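Side-chain contacts in mercuric reductase (Metallosphaera sedula, PDB 4YWO), which probably reduces mercuric ion to elemental mercury with NADPH, working as a homodimeric FAD-dependent flavoenzyme: residues G24-A29 with Y302-V307; M192-K197 with D228-V233; K239-R242 with I248-T251; A359-K364 with K392-N397. All coordinates share one frame; numbering follows the deposited sequence.

Overall arrangement
Interaction 1 closes the widest loop of the four: it joins the start of helix 25-36 to the end of strand 301-303 at the FAD pyrophosphate, the closest ends of its segments being 273 residues apart. Interactions 2 and 3 both fall within that loop and follow one another without crossing. Interaction 2 links the end of helix 184-194 to the turn before strand 231-233, in the four-stranded parallel sheet that also holds strand 199-203. Interaction 3 is the next hairpin, 238-243 with 247-251, and its nearest atoms lie about 6 Å from those of interaction 2. Interaction 4 opens after interaction 1 has closed, and packs helix 358-362 on strand 390-396 within the dimerisation domain.

Interaction 1 of 4, residues G24-A29 with Y302-V307. With FAD (flavin-adenine dinucleotide), chain B.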
# COMPACT_ATOMS: atom_id res chain seq x y z
N GLY A 24 -1.24 -12.40 25.51
CA GLY A 24 -1.60 -11.73 24.26
C GLY A 24 -0.37 -11.31 23.48
O GLY A 24 0.74 -11.82 23.62
N ALA A 25 -0.54 -10.33 22.63
CA ALA A 25 0.51 -9.85 21.74
C ALA A 25 1.75 -9.37 22.49
O ALA A 25 2.88 -9.75 22.17
CB ALA A 25 -0.07 -8.64 20.94
N ALA A 26 1.55 -8.55 23.54
CA ALA A 26 2.69 -8.08 24.33
C ALA A 26 3.42 -9.24 25.03
O ALA A 26 4.66 -9.27 25.09
CB ALA A 26 2.28 -6.99 25.28
N GLY A 27 2.65 -10.14 25.69
CA GLY A 27 3.24 -11.19 26.44
C GLY A 27 3.97 -12.21 25.57
O GLY A 27 5.07 -12.67 25.93
N PHE A 28 3.38 -12.46 24.42
CA PHE A 28 4.12 -13.30 23.46
C PHE A 28 5.42 -12.73 22.96
O PHE A 28 6.44 -13.49 22.86
CB PHE A 28 3.25 -13.74 22.24
CG PHE A 28 2.63 -15.08 22.43
CD1 PHE A 28 1.47 -15.22 23.18
CD2 PHE A 28 3.21 -16.24 21.93
CE1 PHE A 28 0.87 -16.45 23.39
CE2 PHE A 28 2.64 -17.46 22.17
CZ PHE A 28 1.47 -17.60 22.87
N ALA A 29 5.42 -11.46 22.64
CA ALA A 29 6.60 -10.77 22.22
C ALA A 29 7.65 -10.82 23.32
O ALA A 29 8.83 -11.11 23.04
CB ALA A 29 6.27 -9.40 21.82
N TYR A 302 8.17 -3.98 34.70
CA TYR A 302 7.93 -3.22 33.46
C TYR A 302 6.51 -3.60 33.02
O TYR A 302 5.87 -4.55 33.53
CB TYR A 302 8.93 -3.69 32.46
CG TYR A 302 10.35 -3.24 32.74
CD1 TYR A 302 11.09 -3.92 33.68
CD2 TYR A 302 10.95 -2.27 31.98
CE1 TYR A 302 12.39 -3.52 33.95
CE2 TYR A 302 12.25 -1.85 32.26
CZ TYR A 302 12.96 -2.52 33.18
OH TYR A 302 14.27 -2.23 33.53
N ALA A 303 5.98 -2.82 32.06
CA ALA A 303 4.61 -3.09 31.57
C ALA A 303 4.55 -2.77 30.05
O ALA A 303 5.34 -1.99 29.56
CB ALA A 303 3.61 -2.34 32.31
N ALA A 304 3.61 -3.38 29.35
CA ALA A 304 3.60 -3.27 27.87
C ALA A 304 2.18 -3.53 27.40
O ALA A 304 1.46 -4.36 28.00
CB ALA A 304 4.52 -4.28 27.28
N GLY A 305 1.81 -2.87 26.30
CA GLY A 305 0.53 -3.12 25.69
C GLY A 305 -0.60 -2.27 26.17
O GLY A 305 -0.47 -1.14 26.70
N ASP A 306 -1.85 -2.78 25.98
CA ASP A 306 -3.00 -1.98 26.26
C ASP A 306 -3.13 -1.64 27.74
O ASP A 306 -3.78 -0.63 28.06
CB ASP A 306 -4.29 -2.77 25.94
CG ASP A 306 -4.60 -2.94 24.49
OD1 ASP A 306 -3.84 -2.47 23.65
OD2 ASP A 306 -5.71 -3.56 24.24
N VAL A 307 -2.48 -2.42 28.57
CA VAL A 307 -2.56 -2.17 30.08
C VAL A 307 -1.93 -0.80 30.41
O VAL A 307 -2.19 -0.21 31.47
CB VAL A 307 -1.90 -3.27 30.88
CG1 VAL A 307 -0.39 -3.24 30.83
CG2 VAL A 307 -2.35 -3.22 32.38
PA FAD B . -4.17 -8.64 25.58
O1A FAD B . -3.89 -9.38 24.30
O2A FAD B . -5.60 -8.49 26.06
O5B FAD B . -3.30 -9.30 26.76
C5B FAD B . -3.92 -9.67 27.99
C4B FAD B . -3.91 -11.19 28.13
O4B FAD B . -3.32 -11.55 29.38
C3B FAD B . -5.32 -11.75 28.09
O3B FAD B . -5.45 -12.66 26.99
C2B FAD B . -5.51 -12.49 29.40
O2B FAD B . -5.78 -13.87 29.15
C1B FAD B . -4.21 -12.33 30.18
N9A FAD B . -4.48 -11.64 31.46
C8A FAD B . -5.13 -10.47 31.61
N7A FAD B . -5.20 -10.11 32.91
C5A FAD B . -4.58 -11.06 33.63
C6A FAD B . -4.29 -11.30 35.06
N6A FAD B . -4.69 -10.42 36.02
N1A FAD B . -3.61 -12.42 35.39
C2A FAD B . -3.20 -13.30 34.46
N3A FAD B . -3.43 -13.15 33.14
C4A FAD B . -4.10 -12.07 32.67
N1 FAD B . -5.19 -3.31 16.84
C2 FAD B . -4.57 -3.16 15.64
O2 FAD B . -3.37 -2.81 15.63
N3 FAD B . -5.19 -3.36 14.47
C4 FAD B . -6.48 -3.73 14.40
O4 FAD B . -7.03 -3.91 13.29
C4X FAD B . -7.23 -3.92 15.66
N5 FAD B . -8.53 -4.29 15.67
C5X FAD B . -9.19 -4.46 16.84
C6 FAD B . -10.53 -4.84 16.83
C7 FAD B . -11.21 -5.01 18.02
C7M FAD B . -12.66 -5.43 18.01
C8 FAD B . -10.52 -4.79 19.32
C8M FAD B . -11.27 -4.97 20.62
C9 FAD B . -9.19 -4.40 19.34
C9A FAD B . -8.50 -4.23 18.14
N10 FAD B . -7.14 -3.84 18.15
C10 FAD B . -6.49 -3.68 16.92
C1' FAD B . -6.44 -3.61 19.41
C2' FAD B . -5.55 -4.81 19.72
O2' FAD B . -6.32 -6.01 19.65
C3' FAD B . -4.93 -4.69 21.11
O3' FAD B . -4.29 -3.41 21.24
C4' FAD B . -3.91 -5.79 21.35
O4' FAD B . -4.58 -7.05 21.41
C5' FAD B . -3.15 -5.56 22.65
O5' FAD B . -2.64 -6.80 23.14
P FAD B . -2.15 -6.94 24.66
O1P FAD B . -1.33 -8.20 24.78
O2P FAD B . -1.57 -5.62 25.10
O3P FAD B . -3.53 -7.16 25.45
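The first turn of helix 25-36 and the loop that leaves strand 301-303 come closest at Ala26 and Gly305, with their CA atoms 5.6 Å apart. The direct apolar touch between them is small: Ala26 CB lies 4.0 Å from Ala304 CB, beside the Ala304 carbonyl oxygen. Both segments turn to the FAD pyrophosphate. Ala26 N donates to O1P of FAD at 3.2 Å, and Asp306 N to O2P of FAD at 3.0 Å, so two oxygens of one phosphate are held from the two segments. Gly24, at the N-cap position, brings its CA to 3.3 Å from O1A of FAD, and Gly305 CA passes equally close to O2P; both glycines lie directly against the phosphate oxygens. The Asp306 carboxylate takes the ribityl hydroxyl: O3' of FAD donates to Asp306 OD1 at 2.6 Å. OD2 is hydrogen-bonded to Ser146 OG, so both carboxylate oxygens are engaged and the rotation of the group is restrained. Gly24 and Gly27 fit the GxGxxG pattern of Rossmann-type dinucleotide folds. The Ala26 amide, in the first turn of the helix, faces the phosphate, where the helix dipole would be expected to favour its negative charge.

Interaction 2 of 4, residues M192-K197 with D228-V233; sequences MYSRMK and DGVAVV
Two Schellman motifs meet here, one ending helix 184-194 with Lys197 as its C-prime residue, the other ending helix 215-227 with Gly229 in that place. Ser194 and Arg195 of the first ending touch Asp228 and Val230 of the second. A salt bridge carries the polar part: Arg195 NE donates to Asp228 OD2 at 2.8 Å, with an N-H...O angle of 162°. NE approaches OD2 on its syn side, 24° out of the carboxylate plane, and the guanidinium and carboxylate planes are nearly perpendicular. The arginine chain, extended from CG to NE, crosses the aspartate at about a right angle, with Arg195 CG 3.6 Å from Asp228 OD2. One carboxylate oxygen thus meets both the methylene part of the chain and its NE-H edge. Beside this bridge, Ser194 OG packs against Asp228 CB at 3.5 Å and against Val230 CG2 at 3.8 Å. With chi1 at 67°, the hydroxyl lies between the backbone N and the carbonyl carbon, and its hydrogen-bond partners are Ala190 O and Gln191 O of its own helix. The far end of Arg195 is also occupied, NH1 bonding to Gln348 OE1, while its side chain rests on Ala68 and Lys72 of helix 58-78. Val230 continues the packing onto Ile202 of strand 199-203 and Met225 of helix 215-227, just ahead of strand 231-233, an outermost strand, within this chain, of the four-stranded parallel sheet.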
# COMPACT_ATOMS: atom_id res chain seq x y z
N MET A 192 -19.56 -2.57 8.95
CA MET A 192 -19.69 -3.96 8.86
C MET A 192 -21.17 -4.36 8.89
O MET A 192 -21.63 -5.04 7.95
CB MET A 192 -18.98 -4.66 10.01
CG MET A 192 -18.98 -6.18 10.06
SD MET A 192 -18.43 -6.84 11.65
CE MET A 192 -16.74 -6.17 11.79
N TYR A 193 -21.92 -3.86 9.89
CA TYR A 193 -23.33 -4.32 10.01
C TYR A 193 -24.19 -3.66 9.02
O TYR A 193 -25.09 -4.31 8.45
CB TYR A 193 -23.80 -4.09 11.48
CG TYR A 193 -23.52 -5.29 12.38
CD1 TYR A 193 -22.23 -5.70 12.75
CD2 TYR A 193 -24.57 -6.13 12.81
CE1 TYR A 193 -22.00 -6.88 13.48
CE2 TYR A 193 -24.34 -7.23 13.57
CZ TYR A 193 -23.10 -7.63 13.92
OH TYR A 193 -22.89 -8.76 14.63
N SER A 194 -23.94 -2.40 8.66
CA SER A 194 -24.75 -1.80 7.58
C SER A 194 -24.61 -2.54 6.26
O SER A 194 -25.58 -2.74 5.52
CB SER A 194 -24.47 -0.32 7.46
OG SER A 194 -23.18 -0.05 7.02
N ARG A 195 -23.44 -3.09 6.01
CA ARG A 195 -23.15 -3.86 4.77
C ARG A 195 -23.69 -5.29 4.88
O ARG A 195 -23.48 -6.15 4.03
CB ARG A 195 -21.65 -3.80 4.45
CG ARG A 195 -21.22 -2.44 4.01
CD ARG A 195 -19.73 -2.45 3.63
NE ARG A 195 -19.35 -1.20 2.97
CZ ARG A 195 -18.22 -1.04 2.22
NH1 ARG A 195 -17.34 -2.00 2.18
NH2 ARG A 195 -18.11 0.12 1.56
N MET A 196 -24.26 -5.58 6.06
CA MET A 196 -25.05 -6.86 6.24
C MET A 196 -26.55 -6.64 6.30
O MET A 196 -27.25 -7.50 6.91
CB MET A 196 -24.54 -7.62 7.37
CG MET A 196 -23.12 -7.95 7.14
SD MET A 196 -22.39 -8.77 8.46
CE MET A 196 -20.66 -8.85 7.82
N LYS A 197 -27.03 -5.55 5.75
CA LYS A 197 -28.42 -5.18 5.68
C LYS A 197 -29.05 -4.96 7.07
O LYS A 197 -30.21 -5.28 7.31
CB LYS A 197 -29.17 -6.33 4.96
CG LYS A 197 -30.20 -5.88 3.98
CD LYS A 197 -31.00 -7.10 3.54
CE LYS A 197 -32.02 -6.76 2.48
NZ LYS A 197 -32.74 -5.50 2.77
N ASP A 228 -23.06 4.49 3.51
CA ASP A 228 -23.61 3.14 3.67
C ASP A 228 -24.91 3.13 4.45
O ASP A 228 -25.40 2.09 4.89
CB ASP A 228 -22.64 2.22 4.39
CG ASP A 228 -21.81 1.39 3.40
OD1 ASP A 228 -22.30 0.96 2.35
OD2 ASP A 228 -20.68 1.15 3.72
N GLY A 229 -25.52 4.25 4.60
CA GLY A 229 -26.83 4.30 5.20
C GLY A 229 -26.84 4.30 6.69
O GLY A 229 -27.88 4.13 7.29
N VAL A 230 -25.72 4.55 7.32
CA VAL A 230 -25.70 4.67 8.74
C VAL A 230 -26.22 6.05 9.14
O VAL A 230 -25.82 7.06 8.57
CB VAL A 230 -24.24 4.51 9.30
CG1 VAL A 230 -24.16 4.71 10.79
CG2 VAL A 230 -23.63 3.18 8.94
N ALA A 231 -27.03 6.10 10.18
CA ALA A 231 -27.56 7.35 10.78
C ALA A 231 -26.50 7.76 11.82
O ALA A 231 -26.19 7.01 12.75
CB ALA A 231 -28.88 7.08 11.52
N VAL A 232 -25.90 8.92 11.61
CA VAL A 232 -24.89 9.41 12.48
C VAL A 232 -25.50 10.47 13.31
O VAL A 232 -25.93 11.50 12.74
CB VAL A 232 -23.71 9.94 11.65
CG1 VAL A 232 -22.72 10.55 12.63
CG2 VAL A 232 -23.05 8.79 10.89
N VAL A 233 -25.59 10.26 14.60
CA VAL A 233 -26.10 11.28 15.56
C VAL A 233 -25.00 11.76 16.48
O VAL A 233 -24.46 11.00 17.27
CB VAL A 233 -27.25 10.68 16.39
CG1 VAL A 233 -27.80 11.79 17.32
CG2 VAL A 233 -28.30 10.11 15.48

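Interaction 3 of 4, residues K239-R242 with I248-T251; sequences KEVR and IVIT
Ile250 O receives two backbone N-H groups, that of Lys239 at 2.9 Å and, more weakly, that of Glu240 at 3.4 Å. In return Ile250 N donates to Glu240 O at 2.8 Å. Two residues farther along, Arg242 and Ile248 form a reciprocal pair, Arg242 N to Ile248 O at 2.9 Å and Ile248 N to Arg242 O at 2.7 Å. Ile248 O has a further, weaker neighbour in Val241, whose CA-H points to it. The double claim on Ile250 O marks a classic beta bulge, Lys239 and Glu240 both facing Ile250, in an antiparallel hairpin of strands 238-243 and 247-251. Val241 and Val249 form a non-hydrogen-bonded pair, and their backbones bond outward, Val241 with Pro154 and Val249 with Val256 of strand 254-258. Their side chains lie on the other sheet face from Glu240, Arg242, Ile248 and Ile250, and both touch Ile261 of strand 260-263. On the Glu240 face, the Arg242 chain stands out from the sheet, leaning along its own strand. Ile250 CD1 comes up against its CG and NE, 3.4 Å from Arg242 NE, the two side chains crossing at a slant. Arg242 NH1 reaches Ile248 CD1 at 3.5 Å, and NH2 forms a salt bridge with Glu255 of strand 254-258. Thr251 OG1 is hydrogen-bonded to Gly254 O and Lys253 N in the turn that leads into that strand.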
# COMPACT_ATOMS: atom_id res chain seq x y z
N LYS A 239 -29.30 9.08 28.20
CA LYS A 239 -29.80 9.21 29.60
C LYS A 239 -30.18 7.89 30.26
O LYS A 239 -29.98 7.70 31.48
CB LYS A 239 -31.01 10.14 29.59
CG LYS A 239 -30.75 11.43 28.88
CD LYS A 239 -31.68 12.53 29.34
CE LYS A 239 -33.11 12.27 28.93
NZ LYS A 239 -33.81 13.57 28.73
N GLU A 240 -30.73 6.98 29.48
CA GLU A 240 -31.33 5.78 29.97
C GLU A 240 -31.57 4.79 28.83
O GLU A 240 -31.75 5.18 27.65
CB GLU A 240 -32.68 6.18 30.61
CG GLU A 240 -33.40 5.05 31.32
CD GLU A 240 -34.82 5.45 31.81
OE1 GLU A 240 -35.22 6.64 31.63
OE2 GLU A 240 -35.51 4.55 32.35
N VAL A 241 -31.60 3.51 29.17
CA VAL A 241 -32.06 2.47 28.30
C VAL A 241 -33.22 1.68 28.92
O VAL A 241 -33.19 1.33 30.10
CB VAL A 241 -30.88 1.48 27.98
CG1 VAL A 241 -31.31 0.43 27.02
CG2 VAL A 241 -29.71 2.26 27.41
N ARG A 242 -34.18 1.37 28.09
CA ARG A 242 -35.32 0.53 28.51
C ARG A 242 -35.70 -0.46 27.45
O ARG A 242 -35.22 -0.37 26.30
CB ARG A 242 -36.51 1.38 29.03
CG ARG A 242 -37.05 2.47 28.18
CD ARG A 242 -38.20 3.21 28.92
NE ARG A 242 -38.81 4.25 28.06
CZ ARG A 242 -39.77 4.05 27.14
NH1 ARG A 242 -40.34 2.85 26.94
NH2 ARG A 242 -40.18 5.08 26.39
N ILE A 248 -34.65 0.30 23.71
CA ILE A 248 -34.84 1.73 23.56
C ILE A 248 -33.74 2.53 24.24
O ILE A 248 -33.56 2.43 25.47
CB ILE A 248 -36.23 2.24 24.06
CG1 ILE A 248 -37.36 1.45 23.37
CG2 ILE A 248 -36.37 3.70 23.73
CD1 ILE A 248 -38.73 1.60 24.04
N VAL A 249 -32.96 3.27 23.45
CA VAL A 249 -31.99 4.18 23.97
C VAL A 249 -32.61 5.60 24.01
O VAL A 249 -32.98 6.16 22.99
CB VAL A 249 -30.64 4.15 23.17
CG1 VAL A 249 -29.64 5.09 23.82
CG2 VAL A 249 -30.17 2.70 23.07
N ILE A 250 -32.77 6.12 25.21
CA ILE A 250 -33.36 7.42 25.44
C ILE A 250 -32.23 8.42 25.57
O ILE A 250 -31.34 8.31 26.36
CB ILE A 250 -34.24 7.42 26.74
CG1 ILE A 250 -35.39 6.39 26.60
CG2 ILE A 250 -34.82 8.81 26.99
CD1 ILE A 250 -35.83 5.80 27.92
N THR A 251 -32.29 9.46 24.80
CA THR A 251 -31.22 10.42 24.77
C THR A 251 -31.84 11.78 24.87
O THR A 251 -33.07 11.90 24.77
CB THR A 251 -30.45 10.37 23.38
OG1 THR A 251 -31.21 11.02 22.35
CG2 THR A 251 -30.19 8.95 22.95

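Interaction 4 of 4, residues A359-K364 with K392-N397; sequences AEARAK and KMVTMN
Ala361 of the short helix 358-362 and Val394 of strand 390-396 pack a helix onto the antiparallel sheet of the dimerisation domain, the C-terminal domain of this oxidoreductase family. The contact between the segments is apolar, with no hydrogen bond crossing it, and rests on methyl groups. Ala361 CB faces the strand and meets Val394 CG1 at 3.8 Å. That branch stands anti to the Val394 backbone N (chi1 -179°) and reaches out from the sheet toward the helix. The same alanine methyl has Met396 CE at 4.5 Å, so the two strand side chains that point to the helix both come near it. Ala361 also rests on Val368 of strand 368-374 and on Leu356, while Val394 and Met396 both touch Val401 of strand 399-407.

Around Ala361 and Lys364, carbon meets polar backbone and the base of a lysine. Met396 bends at both chi2 and chi3 (78° and 90°), bringing its methyl back against these two residues. Lys364 starts toward the strand at CB, but its extended chain then leads away, leaving the aliphatic base in contact. Backbone bonds hold Ala361-Lys364 in shape: Lys364 N donates to Ala361 O at 3.1 Å, and Ala363 N to Ala359 O at 3.0 Å. The Ala361 carbonyl oxygen that accepts from Lys364 N is also the one the methionine methyl meets. Met396 CE itself sits 3.5 Å from Ala361 O and 3.9 Å from Lys364 CB.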
# COMPACT_ATOMS: atom_id res chain seq x y z
N ALA A 359 -2.36 20.59 14.52
CA ALA A 359 -2.58 21.33 15.80
C ALA A 359 -1.57 20.91 16.83
O ALA A 359 -1.00 21.75 17.51
CB ALA A 359 -3.95 21.09 16.33
N GLU A 360 -1.27 19.59 16.93
CA GLU A 360 -0.24 19.16 17.87
C GLU A 360 1.10 19.71 17.54
O GLU A 360 1.85 20.07 18.43
CB GLU A 360 -0.15 17.61 17.93
CG GLU A 360 -1.32 17.03 18.60
CD GLU A 360 -1.53 15.55 18.32
OE1 GLU A 360 -0.79 14.94 17.50
OE2 GLU A 360 -2.37 14.95 19.03
N ALA A 361 1.49 19.79 16.26
CA ALA A 361 2.77 20.30 15.87
C ALA A 361 2.82 21.82 16.18
O ALA A 361 3.85 22.34 16.64
CB ALA A 361 3.02 20.05 14.41
N ARG A 362 1.74 22.51 15.88
CA ARG A 362 1.72 23.99 16.09
C ARG A 362 1.76 24.32 17.55
O ARG A 362 2.12 25.45 17.88
CB ARG A 362 0.51 24.61 15.40
CG ARG A 362 0.71 24.63 13.89
CD ARG A 362 -0.37 25.50 13.21
NE ARG A 362 -0.28 25.37 11.76
CZ ARG A 362 0.67 25.84 10.98
NH1 ARG A 362 1.65 26.57 11.44
NH2 ARG A 362 0.62 25.59 9.70
N ALA A 363 1.39 23.41 18.42
CA ALA A 363 1.49 23.63 19.87
C ALA A 363 2.89 23.50 20.42
O ALA A 363 3.11 23.81 21.58
CB ALA A 363 0.55 22.75 20.62
N LYS A 364 3.84 23.01 19.64
CA LYS A 364 5.24 22.89 20.05
C LYS A 364 6.07 24.00 19.44
O LYS A 364 5.61 24.70 18.56
CB LYS A 364 5.81 21.56 19.57
CG LYS A 364 5.09 20.40 20.19
CD LYS A 364 5.60 19.18 19.55
CE LYS A 364 5.00 18.01 20.24
NZ LYS A 364 5.98 16.92 20.08
N LYS A 392 -2.90 14.47 4.12
CA LYS A 392 -2.40 15.67 4.82
C LYS A 392 -1.02 15.37 5.37
O LYS A 392 -0.80 14.31 5.99
CB LYS A 392 -3.30 16.02 5.96
CG LYS A 392 -2.97 17.30 6.70
CD LYS A 392 -4.16 17.63 7.65
CE LYS A 392 -4.01 18.99 8.21
NZ LYS A 392 -5.19 19.32 9.09
N MET A 393 -0.10 16.28 5.17
CA MET A 393 1.30 16.14 5.59
C MET A 393 1.69 17.31 6.45
O MET A 393 1.30 18.46 6.11
CB MET A 393 2.21 15.95 4.39
CG MET A 393 3.73 15.73 4.68
SD MET A 393 4.68 15.38 3.22
CE MET A 393 4.26 13.66 3.00
N VAL A 394 2.35 17.05 7.55
CA VAL A 394 2.75 18.08 8.49
C VAL A 394 4.25 18.04 8.69
O VAL A 394 4.82 16.96 8.87
CB VAL A 394 2.09 17.86 9.85
CG1 VAL A 394 2.48 18.94 10.85
CG2 VAL A 394 0.58 17.67 9.80
N THR A 395 4.93 19.21 8.58
CA THR A 395 6.41 19.21 8.75
C THR A 395 6.73 20.14 9.91
O THR A 395 5.99 21.06 10.19
CB THR A 395 7.22 19.67 7.53
OG1 THR A 395 6.87 21.07 7.23
CG2 THR A 395 6.92 18.80 6.29
N MET A 396 7.84 19.86 10.62
CA MET A 396 8.28 20.72 11.75
C MET A 396 9.78 20.88 11.48
O MET A 396 10.51 19.90 11.36
CB MET A 396 7.96 20.01 13.06
CG MET A 396 8.91 20.36 14.22
SD MET A 396 8.27 21.94 14.70
CE MET A 396 7.10 21.18 15.88
N ASN A 397 10.20 22.13 11.30
CA ASN A 397 11.58 22.44 10.94
C ASN A 397 12.09 21.71 9.71
O ASN A 397 13.24 21.28 9.62
CB ASN A 397 12.46 22.26 12.18
CG ASN A 397 12.19 23.36 13.14
OD1 ASN A 397 11.89 24.45 12.66
ND2 ASN A 397 12.11 23.08 14.45